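PDB 2XU0: erythrocyte membrane protein 1 from Plasmodium falciparum, which probably binds receptors on host cell surfaces, and whose N-terminal segment and first Duffy-binding-like domain, a rosetting domain, make up this chain. Local coordinates for residues Gln46-Thr51 against Lys230-Glu235; Ile138-Leu143 against Asp215-Gly220; Arg194-Ile199 against Gly300-Tyr305; Gln311-Phe316 against Lys415-Asn420; Lys440-Asn445 against Ile452-Pro457. The protein carries 10 engineered substitutions. One frame throughout, in Å; residues are numbered along the deposited sequence. Where two conformers were deposited one is given.

Contact 1. Residues Gln46-Thr51 against Lys230-Glu235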
# COMPACT_ATOMS: atom_id res chain seq x y z
N GLN A 46 29.87 10.08 -5.79
CA GLN A 46 30.55 10.03 -4.49
C GLN A 46 30.31 11.25 -3.60
O GLN A 46 30.41 11.12 -2.38
CB GLN A 46 32.05 9.69 -4.62
CG GLN A 46 32.43 8.74 -5.79
CD GLN A 46 32.34 9.35 -7.19
OE1 GLN A 46 32.27 10.57 -7.38
NE2 GLN A 46 32.28 8.49 -8.19
N GLN A 47 29.94 12.40 -4.20
CA GLN A 47 29.65 13.65 -3.46
C GLN A 47 28.27 13.59 -2.80
O GLN A 47 27.98 14.38 -1.89
CB GLN A 47 29.74 14.88 -4.39
CG GLN A 47 31.13 15.48 -4.52
CD GLN A 47 31.95 14.75 -5.54
OE1 GLN A 47 32.63 13.76 -5.24
NE2 GLN A 47 31.92 15.22 -6.78
N LEU A 48 27.40 12.68 -3.29
CA LEU A 48 26.03 12.46 -2.81
C LEU A 48 25.97 11.20 -1.97
O LEU A 48 25.00 10.99 -1.25
CB LEU A 48 25.06 12.36 -3.99
CG LEU A 48 24.84 13.60 -4.87
CD1 LEU A 48 23.74 13.35 -5.84
CD2 LEU A 48 24.50 14.83 -4.03
N LYS A 49 27.02 10.36 -2.07
CA LYS A 49 27.13 9.12 -1.31
C LYS A 49 27.29 9.43 0.17
O LYS A 49 28.15 10.22 0.56
CB LYS A 49 28.28 8.26 -1.84
CG LYS A 49 28.37 6.87 -1.21
CD LYS A 49 27.72 5.78 -2.07
CE LYS A 49 28.06 4.40 -1.59
NZ LYS A 49 27.49 4.10 -0.26
N GLY A 50 26.42 8.84 0.97
CA GLY A 50 26.42 9.02 2.42
C GLY A 50 27.21 7.96 3.15
O GLY A 50 27.03 6.76 2.91
N THR A 51 28.09 8.39 4.04
CA THR A 51 28.93 7.52 4.86
C THR A 51 28.73 7.87 6.34
O THR A 51 28.95 9.03 6.73
CB THR A 51 30.37 7.38 4.30
OG1 THR A 51 31.00 6.23 4.85
CG2 THR A 51 31.24 8.62 4.52
N LYS A 230 25.27 23.60 -2.49
CA LYS A 230 26.32 24.61 -2.30
C LYS A 230 27.66 23.94 -1.96
O LYS A 230 28.70 24.39 -2.44
CB LYS A 230 25.92 25.62 -1.21
CG LYS A 230 24.98 26.72 -1.70
CD LYS A 230 24.66 27.74 -0.60
CE LYS A 230 23.50 27.33 0.29
NZ LYS A 230 23.09 28.43 1.20
N SER A 231 27.61 22.84 -1.19
CA SER A 231 28.80 22.08 -0.77
C SER A 231 29.45 21.27 -1.90
O SER A 231 30.57 20.79 -1.72
CB SER A 231 28.47 21.17 0.41
OG SER A 231 27.87 19.95 -0.00
N LEU A 232 28.76 21.10 -3.05
CA LEU A 232 29.29 20.32 -4.18
C LEU A 232 30.41 21.09 -4.88
O LEU A 232 30.48 22.31 -4.74
CB LEU A 232 28.19 19.99 -5.21
CG LEU A 232 26.97 19.15 -4.78
CD1 LEU A 232 25.89 19.21 -5.84
CD2 LEU A 232 27.34 17.71 -4.51
N THR A 233 31.27 20.37 -5.64
CA THR A 233 32.36 20.97 -6.43
C THR A 233 31.70 21.73 -7.60
O THR A 233 30.65 21.28 -8.06
CB THR A 233 33.35 19.91 -6.94
OG1 THR A 233 32.76 19.12 -7.97
CG2 THR A 233 33.89 19.01 -5.83
N PRO A 234 32.26 22.87 -8.10
CA PRO A 234 31.57 23.60 -9.19
C PRO A 234 31.13 22.77 -10.40
O PRO A 234 30.08 23.07 -10.98
CB PRO A 234 32.57 24.70 -9.58
CG PRO A 234 33.85 24.38 -8.87
CD PRO A 234 33.48 23.58 -7.67
N GLU A 235 31.91 21.74 -10.77
CA GLU A 235 31.62 20.84 -11.90
C GLU A 235 30.40 19.95 -11.62
O GLU A 235 29.66 19.63 -12.56
CB GLU A 235 32.85 19.99 -12.30
CG GLU A 235 34.19 20.68 -12.14
CD GLU A 235 34.81 20.49 -10.77
OE1 GLU A 235 35.34 19.39 -10.50
OE2 GLU A 235 34.72 21.43 -9.95
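The flat group of this contact is the carboxamide of Gln47: its NE2 is the amide atom nearest Thr233, 4.2 Å from Thr233 OG1, which stands well out of the amide plane. That separation is too long for a hydrogen bond, so the two polar ends are only neighbours, their side chains crossing at about a right angle. Gln47 was deposited in two conformers, and the evidence for its amide position is correspondingly modest. A bend at chi2 (83°) sets the course of the amide. The closer touch is made nearer the backbone, where Gln47 CB lies 3.7 Å from Leu232 CD2. Leu232 CD2 also lies 4.1 Å from Leu48 CD2. Here the loop after helix 22-39, part of the N-terminal segment of PfEMP1, lies against the short connection between helix 216-231 and helix 234-239 of the Duffy-binding-like domain, with Thr233 at the N-cap position of the second helix. Leu48, which is buried, also packs on Leu252 and Asp255 of helix 249-268 and on Tyr240. Asn260 binds the backbone close by, its ND2 bonding to Leu48 O and its OD1 to Gly50 N.

Contact 2. Residues Ile138-Leu143 against Asp215-Gly220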
# COMPACT_ATOMS: atom_id res chain seq x y z
N ILE A 138 3.09 7.19 9.04
CA ILE A 138 4.50 6.88 8.82
C ILE A 138 5.42 7.57 9.87
O ILE A 138 5.15 8.72 10.27
CB ILE A 138 4.92 7.18 7.34
CG1 ILE A 138 5.73 6.02 6.75
CG2 ILE A 138 5.64 8.55 7.16
CD1 ILE A 138 5.96 6.07 5.22
N CYS A 139 6.48 6.87 10.30
CA CYS A 139 7.42 7.39 11.30
C CYS A 139 8.45 8.34 10.71
O CYS A 139 9.62 7.97 10.58
CB CYS A 139 8.07 6.25 12.08
SG CYS A 139 6.90 5.19 12.96
N ASP A 140 8.03 9.59 10.39
CA ASP A 140 8.84 10.63 9.74
C ASP A 140 9.16 11.84 10.64
O ASP A 140 9.77 12.81 10.19
CB ASP A 140 8.08 11.12 8.47
CG ASP A 140 6.79 11.92 8.75
OD1 ASP A 140 6.28 11.87 9.91
OD2 ASP A 140 6.26 12.54 7.81
N GLN A 141 8.72 11.79 11.91
CA GLN A 141 8.86 12.88 12.88
C GLN A 141 10.23 13.54 13.03
O GLN A 141 10.30 14.77 13.10
CB GLN A 141 8.20 12.52 14.19
CG GLN A 141 7.54 13.71 14.88
CD GLN A 141 8.32 14.19 16.08
OE1 GLN A 141 8.39 15.39 16.34
NE2 GLN A 141 8.87 13.27 16.86
N ASN A 142 11.32 12.76 12.96
CA ASN A 142 12.69 13.26 13.05
C ASN A 142 13.08 14.14 11.88
O ASN A 142 13.94 15.02 12.03
CB ASN A 142 13.68 12.09 13.18
CG ASN A 142 13.69 11.15 12.00
OD1 ASN A 142 12.67 10.55 11.62
ND2 ASN A 142 14.85 11.02 11.40
N LEU A 143 12.44 13.91 10.70
CA LEU A 143 12.69 14.70 9.50
C LEU A 143 12.05 16.09 9.60
O LEU A 143 12.32 16.92 8.73
CB LEU A 143 12.28 13.96 8.20
CG LEU A 143 12.86 12.54 7.94
CD1 LEU A 143 12.51 12.07 6.53
CD2 LEU A 143 14.39 12.52 8.11
N ASP A 215 4.04 21.59 6.49
CA ASP A 215 4.94 20.88 5.56
C ASP A 215 6.40 20.87 6.03
O ASP A 215 7.32 21.04 5.22
CB ASP A 215 4.84 21.51 4.15
CG ASP A 215 4.92 20.54 2.97
OD1 ASP A 215 4.85 19.32 3.21
OD2 ASP A 215 4.93 21.02 1.82
N LYS A 216 6.61 20.68 7.36
CA LYS A 216 7.93 20.71 8.00
C LYS A 216 8.96 19.77 7.42
O LYS A 216 10.10 20.18 7.22
CB LYS A 216 7.83 20.59 9.53
CG LYS A 216 7.45 21.94 10.15
CD LYS A 216 7.20 21.91 11.64
CE LYS A 216 6.77 23.26 12.16
NZ LYS A 216 6.59 23.26 13.64
N VAL A 217 8.56 18.50 7.14
CA VAL A 217 9.49 17.51 6.56
C VAL A 217 10.03 18.04 5.26
O VAL A 217 11.24 18.09 5.11
CB VAL A 217 8.86 16.09 6.39
CG1 VAL A 217 9.81 15.17 5.61
CG2 VAL A 217 8.51 15.46 7.73
N GLN A 218 9.15 18.51 4.35
CA GLN A 218 9.56 19.04 3.04
C GLN A 218 10.39 20.29 3.10
O GLN A 218 11.38 20.43 2.37
CB GLN A 218 8.36 19.22 2.10
CG GLN A 218 7.79 17.89 1.62
CD GLN A 218 8.83 16.97 1.00
OE1 GLN A 218 9.65 17.37 0.17
NE2 GLN A 218 8.80 15.72 1.36
N LYS A 219 10.00 21.22 3.99
CA LYS A 219 10.73 22.48 4.17
C LYS A 219 12.13 22.23 4.70
O LYS A 219 13.07 22.84 4.20
CB LYS A 219 9.92 23.46 5.02
CG LYS A 219 8.66 23.86 4.27
CD LYS A 219 7.81 24.92 4.93
CE LYS A 219 6.48 25.01 4.21
NZ LYS A 219 6.59 25.65 2.87
N GLY A 220 12.27 21.27 5.63
CA GLY A 220 13.56 20.86 6.17
C GLY A 220 14.43 20.25 5.10
O GLY A 220 15.60 20.63 4.95
O HOH W 1 12.72 19.50 8.81
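With CG1 of Val217 opposite the backbone N (chi1 172°) and CG2 opposite the carbonyl carbon, the two methyls fork toward the loop. Val217 CG1 lies 3.8 Å from Leu143 CB. Val217 CG2 comes to 3.7 Å from Asp140 OD2, the carboxylate having been swung between its own backbone N and carbonyl carbon (chi1 69°). Val217 CG2 also sits 3.8 Å from Asp140 O and approaches Leu143 CB at 4.1 Å. The backbones close in as well: Leu143 O is 3.6 Å from Val217 CA. No direct hydrogen bond joins the two segments. Instead one water donates to both sides, at 2.6 Å to Leu143 O and 3.1 Å to Lys216 O, the latter also accepting from Gly220 N within helix 216-231. The loop is held in shape by a 3-10 bond from Leu143 N to Asp140 O (2.9 Å) and by the disulfide Cys139-Cys97, while Val217 packs further on Ile202 of helix 186-204. Thus the first turn of helix 216-231 is seated on the loop before helix 154-175, inside the Duffy-binding-like fold. Asp140 OD1 forms a salt bridge with Arg100, so its negative charge is probably balanced there, although OD2 borders a methyl.

Contact 3. Residues Arg194-Ile199 against Gly300-Tyr305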
# COMPACT_ATOMS: atom_id res chain seq x y z
N ARG A 194 6.61 -1.12 0.59
CA ARG A 194 5.65 -0.02 0.42
C ARG A 194 6.07 1.22 1.17
O ARG A 194 5.92 2.30 0.64
CB ARG A 194 4.25 -0.46 0.80
CG ARG A 194 3.68 -1.46 -0.17
CD ARG A 194 2.35 -1.86 0.35
NE ARG A 194 1.65 -2.71 -0.59
CZ ARG A 194 0.90 -3.74 -0.22
NH1 ARG A 194 0.77 -4.04 1.06
NH2 ARG A 194 0.27 -4.46 -1.12
N SER A 195 6.62 1.06 2.40
CA SER A 195 7.11 2.17 3.21
C SER A 195 8.39 2.71 2.62
O SER A 195 8.59 3.92 2.60
CB SER A 195 7.32 1.74 4.66
OG SER A 195 6.06 1.74 5.31
N PHE A 196 9.29 1.82 2.16
CA PHE A 196 10.55 2.18 1.51
C PHE A 196 10.25 3.11 0.33
O PHE A 196 10.94 4.14 0.14
CB PHE A 196 11.21 0.92 0.96
CG PHE A 196 12.51 1.10 0.22
CD1 PHE A 196 13.64 1.58 0.87
CD2 PHE A 196 12.65 0.65 -1.09
CE1 PHE A 196 14.89 1.62 0.21
CE2 PHE A 196 13.88 0.71 -1.76
CZ PHE A 196 14.98 1.22 -1.12
N ALA A 197 9.24 2.74 -0.46
CA ALA A 197 8.79 3.54 -1.63
C ALA A 197 8.22 4.92 -1.21
O ALA A 197 8.56 5.93 -1.83
CB ALA A 197 7.77 2.75 -2.44
N ASP A 198 7.42 4.98 -0.14
CA ASP A 198 6.90 6.25 0.37
C ASP A 198 8.03 7.14 0.90
O ASP A 198 8.02 8.35 0.65
CB ASP A 198 5.80 6.03 1.46
CG ASP A 198 4.43 5.64 0.92
OD1 ASP A 198 4.16 5.87 -0.28
OD2 ASP A 198 3.62 5.12 1.70
N ILE A 199 9.04 6.54 1.60
CA ILE A 199 10.22 7.27 2.11
C ILE A 199 11.00 7.87 0.98
O ILE A 199 11.38 9.05 1.04
CB ILE A 199 11.10 6.41 3.07
CG1 ILE A 199 10.35 6.21 4.44
CG2 ILE A 199 12.46 7.10 3.29
CD1 ILE A 199 10.82 4.95 5.33
N GLY A 300 22.84 -6.38 -0.03
CA GLY A 300 23.18 -5.27 -0.91
C GLY A 300 21.94 -4.74 -1.61
O GLY A 300 21.01 -4.30 -0.93
N ALA A 301 21.92 -4.81 -2.98
CA ALA A 301 20.83 -4.29 -3.82
C ALA A 301 19.44 -4.67 -3.34
O ALA A 301 19.14 -5.85 -3.21
CB ALA A 301 21.02 -4.72 -5.27
N PRO A 302 18.55 -3.68 -3.07
CA PRO A 302 17.20 -4.02 -2.59
C PRO A 302 16.47 -5.00 -3.50
O PRO A 302 16.65 -4.98 -4.72
CB PRO A 302 16.51 -2.65 -2.53
CG PRO A 302 17.60 -1.69 -2.32
CD PRO A 302 18.78 -2.22 -3.08
N PRO A 303 15.62 -5.89 -2.97
CA PRO A 303 14.91 -6.82 -3.88
C PRO A 303 13.70 -6.16 -4.54
O PRO A 303 13.02 -6.79 -5.33
CB PRO A 303 14.51 -7.98 -2.96
CG PRO A 303 14.38 -7.34 -1.61
CD PRO A 303 15.18 -6.07 -1.57
N THR A 304 13.41 -4.90 -4.16
CA THR A 304 12.25 -4.17 -4.64
C THR A 304 12.64 -2.99 -5.51
O THR A 304 13.71 -2.38 -5.34
CB THR A 304 11.29 -3.74 -3.45
OG1 THR A 304 10.16 -3.07 -4.00
CG2 THR A 304 11.95 -2.78 -2.46
N TYR A 305 11.70 -2.64 -6.39
CA TYR A 305 11.77 -1.49 -7.29
C TYR A 305 10.47 -0.66 -7.17
O TYR A 305 10.17 0.12 -8.06
CB TYR A 305 12.04 -1.94 -8.72
CG TYR A 305 13.33 -2.74 -8.81
CD1 TYR A 305 14.57 -2.10 -8.95
CD2 TYR A 305 13.32 -4.13 -8.69
CE1 TYR A 305 15.76 -2.84 -9.05
CE2 TYR A 305 14.51 -4.87 -8.76
CZ TYR A 305 15.71 -4.23 -9.00
OH TYR A 305 16.85 -4.99 -9.08
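Phe196 carries this contact alone from the helix side, reaching across to two residues of the loop. Phe196 CD2 lies 3.8 Å from Thr304 CG2, and Phe196 CE2 is 4.0 Å from that same Thr304 CG2, so one methyl touches two neighbouring ring carbons, obliquely. Further out, Phe196 CZ is 4.1 Å from Pro302 CG, again at an oblique approach to the ring, where the two side chains cross at about a right angle. The Phe196 torsion (chi1 178°) extends the ring out from the helix toward the loop. On the other side, a chi1 of -178° sends Thr304 OG1 to the far side of CB from the backbone N, which leaves CG2 for the phenyl ring while the hydroxyl bonds to Glu27 of helix 22-39, a residue that also accepts from Tyr305 N. Thr304 O takes a bond from Arg261, and Pro302 packs on Arg261 and Trp265, both of helix 249-268. The loop is therefore met by three helices: 186-204 by packing, 249-268 by packing and a hydrogen bond, and 22-39 of the N-terminal segment by Glu27. The fold here is the largely helical, disulfide-linked Duffy-binding-like domain, in which this loop lies against helix 186-204 just before helix 311-338.

Contact 4. Residues Gln311-Phe316 against Lys415-Asn420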
# COMPACT_ATOMS: atom_id res chain seq x y z
N GLN A 311 3.52 6.77 -7.12
CA GLN A 311 2.88 6.67 -5.80
C GLN A 311 1.38 6.34 -5.83
O GLN A 311 0.94 5.48 -5.06
CB GLN A 311 3.18 7.92 -4.96
CG GLN A 311 2.65 7.84 -3.52
CD GLN A 311 3.13 8.95 -2.68
OE1 GLN A 311 2.82 10.13 -2.91
NE2 GLN A 311 3.83 8.59 -1.60
N PHE A 312 0.62 7.00 -6.71
CA PHE A 312 -0.81 6.76 -6.86
C PHE A 312 -1.07 5.27 -7.19
O PHE A 312 -2.00 4.68 -6.65
CB PHE A 312 -1.44 7.69 -7.95
CG PHE A 312 -2.80 7.18 -8.39
CD1 PHE A 312 -3.89 7.26 -7.53
CD2 PHE A 312 -2.95 6.49 -9.60
CE1 PHE A 312 -5.11 6.64 -7.86
CE2 PHE A 312 -4.17 5.91 -9.93
CZ PHE A 312 -5.25 6.00 -9.07
N LEU A 313 -0.29 4.68 -8.11
CA LEU A 313 -0.44 3.27 -8.49
C LEU A 313 -0.13 2.33 -7.31
O LEU A 313 -0.81 1.31 -7.11
CB LEU A 313 0.46 2.94 -9.72
CG LEU A 313 0.08 3.70 -11.00
CD1 LEU A 313 1.07 3.42 -12.11
CD2 LEU A 313 -1.40 3.43 -11.42
N ARG A 314 0.90 2.65 -6.54
CA ARG A 314 1.28 1.90 -5.34
C ARG A 314 0.17 1.99 -4.31
O ARG A 314 -0.18 0.98 -3.73
CB ARG A 314 2.53 2.50 -4.70
CG ARG A 314 3.78 2.39 -5.54
CD ARG A 314 5.01 2.67 -4.70
NE ARG A 314 4.87 3.78 -3.74
CZ ARG A 314 5.50 4.95 -3.84
NH1 ARG A 314 6.21 5.24 -4.92
NH2 ARG A 314 5.37 5.85 -2.89
N TRP A 315 -0.41 3.18 -4.10
CA TRP A 315 -1.48 3.35 -3.11
C TRP A 315 -2.76 2.64 -3.48
O TRP A 315 -3.42 2.10 -2.59
CB TRP A 315 -1.77 4.83 -2.83
CG TRP A 315 -0.68 5.58 -2.11
CD1 TRP A 315 0.45 5.07 -1.52
CD2 TRP A 315 -0.74 6.97 -1.73
NE1 TRP A 315 1.14 6.08 -0.88
CE2 TRP A 315 0.42 7.25 -0.96
CE3 TRP A 315 -1.66 8.01 -1.97
CZ2 TRP A 315 0.70 8.54 -0.48
CZ3 TRP A 315 -1.36 9.29 -1.52
CH2 TRP A 315 -0.19 9.55 -0.79
N PHE A 316 -3.11 2.62 -4.78
CA PHE A 316 -4.31 1.97 -5.26
C PHE A 316 -4.11 0.44 -5.14
O PHE A 316 -5.05 -0.27 -4.80
CB PHE A 316 -4.58 2.43 -6.72
CG PHE A 316 -5.94 2.16 -7.34
CD1 PHE A 316 -6.97 1.61 -6.58
CD2 PHE A 316 -6.17 2.42 -8.69
CE1 PHE A 316 -8.23 1.36 -7.15
CE2 PHE A 316 -7.42 2.14 -9.27
CZ PHE A 316 -8.45 1.64 -8.50
N LYS A 415 6.29 10.04 -16.48
CA LYS A 415 6.00 9.87 -17.92
C LYS A 415 6.42 8.52 -18.49
O LYS A 415 5.56 7.83 -19.02
CB LYS A 415 6.56 11.03 -18.75
CG LYS A 415 5.83 11.23 -20.07
CD LYS A 415 6.46 12.33 -20.89
CE LYS A 415 5.53 12.82 -21.98
NZ LYS A 415 6.16 13.88 -22.81
N GLU A 416 7.71 8.12 -18.36
CA GLU A 416 8.19 6.82 -18.89
C GLU A 416 7.40 5.65 -18.34
O GLU A 416 7.17 4.69 -19.08
CB GLU A 416 9.68 6.60 -18.64
CG GLU A 416 10.61 7.40 -19.55
CD GLU A 416 10.72 6.94 -20.99
OE1 GLU A 416 11.04 7.79 -21.85
OE2 GLU A 416 10.51 5.73 -21.26
N PHE A 417 7.00 5.69 -17.03
CA PHE A 417 6.24 4.58 -16.44
C PHE A 417 4.89 4.40 -17.12
O PHE A 417 4.54 3.30 -17.53
CB PHE A 417 6.04 4.76 -14.93
CG PHE A 417 5.67 3.48 -14.24
CD1 PHE A 417 6.62 2.76 -13.52
CD2 PHE A 417 4.36 3.02 -14.25
CE1 PHE A 417 6.27 1.59 -12.86
CE2 PHE A 417 4.01 1.84 -13.60
CZ PHE A 417 4.97 1.12 -12.93
N TYR A 418 4.13 5.50 -17.25
CA TYR A 418 2.82 5.48 -17.91
C TYR A 418 2.98 5.11 -19.40
O TYR A 418 2.11 4.43 -19.93
CB TYR A 418 2.01 6.76 -17.64
CG TYR A 418 1.41 6.79 -16.24
CD1 TYR A 418 0.27 6.06 -15.93
CD2 TYR A 418 1.98 7.57 -15.24
CE1 TYR A 418 -0.27 6.07 -14.64
CE2 TYR A 418 1.43 7.61 -13.95
CZ TYR A 418 0.31 6.85 -13.65
OH TYR A 418 -0.21 6.87 -12.38
N GLU A 419 4.15 5.44 -20.03
CA GLU A 419 4.47 5.05 -21.42
C GLU A 419 4.48 3.50 -21.48
O GLU A 419 3.84 2.91 -22.34
CB GLU A 419 5.86 5.60 -21.85
CG GLU A 419 5.83 6.56 -23.04
CD GLU A 419 6.47 7.92 -22.81
OE1 GLU A 419 7.69 7.97 -22.52
OE2 GLU A 419 5.76 8.94 -22.97
N ASN A 420 5.15 2.85 -20.50
CA ASN A 420 5.23 1.39 -20.39
C ASN A 420 3.90 0.70 -20.12
O ASN A 420 3.70 -0.39 -20.63
CB ASN A 420 6.27 0.96 -19.37
CG ASN A 420 7.64 0.87 -19.97
OD1 ASN A 420 8.02 -0.16 -20.53
ND2 ASN A 420 8.39 1.97 -19.90
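The two helical segments approach with their axes 12.4 Å apart at closest and their N-to-C directions 56° from one another, a wide spacing that large side chains must bridge. Both belong to the helical Duffy-binding-like fold, where short helix 415-423 packs on the start of long helix 311-338. Leu313 is the projection from the long helix: its CD1 touches two aromatic rings, both obliquely, 3.7 Å from Phe417 CE2 and 3.8 Å from Tyr418 CZ. Phe417 reaches it with its ring trained away from its own backbone N (chi1 -162°). Tyr418 comes from the opposite direction, and its OH reaches 3.5 Å from Leu313 CG. Tyr418 OH also lies at the edge of the Phe312 ring, near its plane, 3.9 Å from Phe312 CD2. Phe417 packs further on Ile29 of helix 22-39 and on Pro310, so the N-terminal segment adjoins this buried cluster. Within the short helix, Asn420 ND2 donates to Glu416 O at 3.1 Å (N-H...O 162°), from well above the carbonyl plane and from the face opposite to Asn420 N.

Contact 5. Residues Lys440-Asn445 against Ile452-Pro457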
# COMPACT_ATOMS: atom_id res chain seq x y z
N LYS A 440 -2.41 -10.91 -4.44
CA LYS A 440 -2.30 -12.02 -3.48
C LYS A 440 -3.62 -12.23 -2.67
O LYS A 440 -4.22 -13.32 -2.71
CB LYS A 440 -1.10 -11.79 -2.54
CG LYS A 440 -0.72 -13.00 -1.68
CD LYS A 440 0.34 -12.64 -0.62
CE LYS A 440 1.74 -12.99 -1.07
NZ LYS A 440 2.74 -12.81 0.03
N HIS A 441 -4.07 -11.18 -2.00
CA HIS A 441 -5.28 -11.22 -1.16
C HIS A 441 -6.53 -11.26 -2.01
O HIS A 441 -7.41 -12.06 -1.73
CB HIS A 441 -5.30 -10.03 -0.19
CG HIS A 441 -4.25 -10.11 0.87
ND1 HIS A 441 -4.38 -10.96 1.95
CD2 HIS A 441 -3.08 -9.44 0.98
CE1 HIS A 441 -3.28 -10.79 2.68
NE2 HIS A 441 -2.49 -9.87 2.15
N CYS A 442 -6.60 -10.44 -3.07
CA CYS A 442 -7.80 -10.40 -3.93
C CYS A 442 -8.12 -11.65 -4.73
O CYS A 442 -9.30 -11.97 -4.89
CB CYS A 442 -7.82 -9.14 -4.79
SG CYS A 442 -7.86 -7.61 -3.82
N HIS A 443 -7.10 -12.34 -5.26
CA HIS A 443 -7.32 -13.52 -6.10
C HIS A 443 -7.71 -14.77 -5.32
O HIS A 443 -8.36 -15.66 -5.87
CB HIS A 443 -6.09 -13.78 -6.98
CG HIS A 443 -6.38 -14.59 -8.20
ND1 HIS A 443 -5.70 -15.77 -8.45
CD2 HIS A 443 -7.23 -14.35 -9.22
CE1 HIS A 443 -6.17 -16.21 -9.61
NE2 HIS A 443 -7.09 -15.39 -10.11
N ASP A 444 -7.33 -14.82 -4.03
CA ASP A 444 -7.58 -15.91 -3.10
C ASP A 444 -9.05 -16.07 -2.60
O ASP A 444 -9.37 -15.78 -1.44
CB ASP A 444 -6.54 -15.88 -1.95
CG ASP A 444 -6.53 -17.09 -1.02
OD1 ASP A 444 -6.10 -16.93 0.15
OD2 ASP A 444 -6.94 -18.19 -1.46
N ASN A 445 -9.91 -16.58 -3.48
CA ASN A 445 -11.32 -16.92 -3.23
C ASN A 445 -11.65 -18.02 -4.21
O ASN A 445 -11.73 -17.76 -5.41
CB ASN A 445 -12.26 -15.72 -3.42
CG ASN A 445 -12.55 -14.90 -2.18
OD1 ASN A 445 -12.67 -13.67 -2.25
ND2 ASN A 445 -12.73 -15.54 -1.03
N ILE A 452 -13.62 -11.70 -6.15
CA ILE A 452 -13.37 -10.27 -6.30
C ILE A 452 -13.23 -9.95 -7.78
O ILE A 452 -12.43 -10.59 -8.47
CB ILE A 452 -12.12 -9.84 -5.49
CG1 ILE A 452 -12.28 -10.08 -3.95
CG2 ILE A 452 -11.70 -8.42 -5.83
CD1 ILE A 452 -13.31 -9.18 -3.17
N ASP A 453 -14.01 -8.96 -8.27
CA ASP A 453 -13.95 -8.48 -9.65
C ASP A 453 -14.26 -7.01 -9.65
O ASP A 453 -15.44 -6.61 -9.60
CB ASP A 453 -14.86 -9.28 -10.60
CG ASP A 453 -14.72 -8.93 -12.09
OD1 ASP A 453 -13.89 -8.07 -12.43
OD2 ASP A 453 -15.42 -9.54 -12.91
N PHE A 454 -13.19 -6.20 -9.70
CA PHE A 454 -13.25 -4.74 -9.70
C PHE A 454 -13.94 -4.19 -10.95
O PHE A 454 -14.39 -3.03 -10.93
CB PHE A 454 -11.90 -4.10 -9.40
CG PHE A 454 -11.44 -4.39 -7.97
CD1 PHE A 454 -12.13 -3.85 -6.88
CD2 PHE A 454 -10.34 -5.20 -7.73
CE1 PHE A 454 -11.72 -4.11 -5.57
CE2 PHE A 454 -9.94 -5.48 -6.42
CZ PHE A 454 -10.62 -4.93 -5.35
N ASN A 455 -14.03 -5.02 -12.03
CA ASN A 455 -14.73 -4.67 -13.26
C ASN A 455 -16.25 -4.91 -13.10
O ASN A 455 -17.01 -4.58 -13.99
CB ASN A 455 -14.18 -5.45 -14.47
CG ASN A 455 -12.82 -5.00 -14.90
OD1 ASN A 455 -11.88 -5.80 -15.07
ND2 ASN A 455 -12.65 -3.71 -15.04
N LYS A 456 -16.69 -5.47 -11.97
CA LYS A 456 -18.11 -5.69 -11.66
C LYS A 456 -18.35 -5.14 -10.25
O LYS A 456 -18.44 -5.92 -9.30
CB LYS A 456 -18.48 -7.20 -11.79
CG LYS A 456 -18.49 -7.69 -13.23
CD LYS A 456 -19.19 -9.03 -13.38
CE LYS A 456 -19.43 -9.40 -14.84
NZ LYS A 456 -20.45 -8.52 -15.48
N PRO A 457 -18.37 -3.80 -10.08
CA PRO A 457 -18.50 -3.24 -8.72
C PRO A 457 -19.72 -3.72 -7.94
O PRO A 457 -19.61 -3.97 -6.75
CB PRO A 457 -18.48 -1.73 -8.96
CG PRO A 457 -17.76 -1.56 -10.25
CD PRO A 457 -18.22 -2.73 -11.08
O HOH W 2 -11.28 -13.59 -5.66
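Cys442, in the weakly bonded helix 440-443, and Ile452, leading into a type I turn from Asp453 to Lys456, bring their CA atoms to 6.1 Å. Ile452 sets its branched carbons against Cys442: Ile452 CB is 3.6 Å from Cys442 O, and Ile452 CG2 is 4.1 Å from Cys442 CB. A chi1 of -61° swings Cys442 SG beside its backbone N, and there it meets the edge of the Phe454 ring, 4.0 Å from Phe454 CE2. Measured from the ring centroid, Cys442 SG stands 84° off the normal of the Phe454 ring. Phe454 itself packs on Leu433 and Leu436. An Asx turn, with Asn455 N donating to Asp453 OD1 (3.1 Å), follows Ile452. In the C-terminal subdomain the pair sits beside helix 311-338, where Cys442 forms a disulfide with Cys324 and Ile452 touches Cys324 and Lys327. A water donates to Cys442 O at 2.7 Å and accepts from Ile452 N at 3.0 Å. The two polar backbone groups are therefore linked through water, while a half-cystine and apolar side chains supply the direct contact.

From the N terminus, contact 1 closes the first long loop, joining the N-terminal segment to the end of helix 216-231. Contact 2 falls wholly within that span, tying the loop before helix 154-175 to the start of the same helix. Contact 3 opens at 194-199, before either has closed, and so crosses both; it joins helix 186-204 to the loop before helix 311-338. It touches contact 2 through Ile138 CD1 and Asp198 CB, 3.8 Å apart. Contact 4 follows in series, bringing helix 415-423 back to helix 311-338; a salt bridge, Asp198 OD1 to Arg314 NH2 (2.9 Å), links it to contact 3. Contact 5 closes a short local loop last, between helix 440-443 and the loop before helix 457-460.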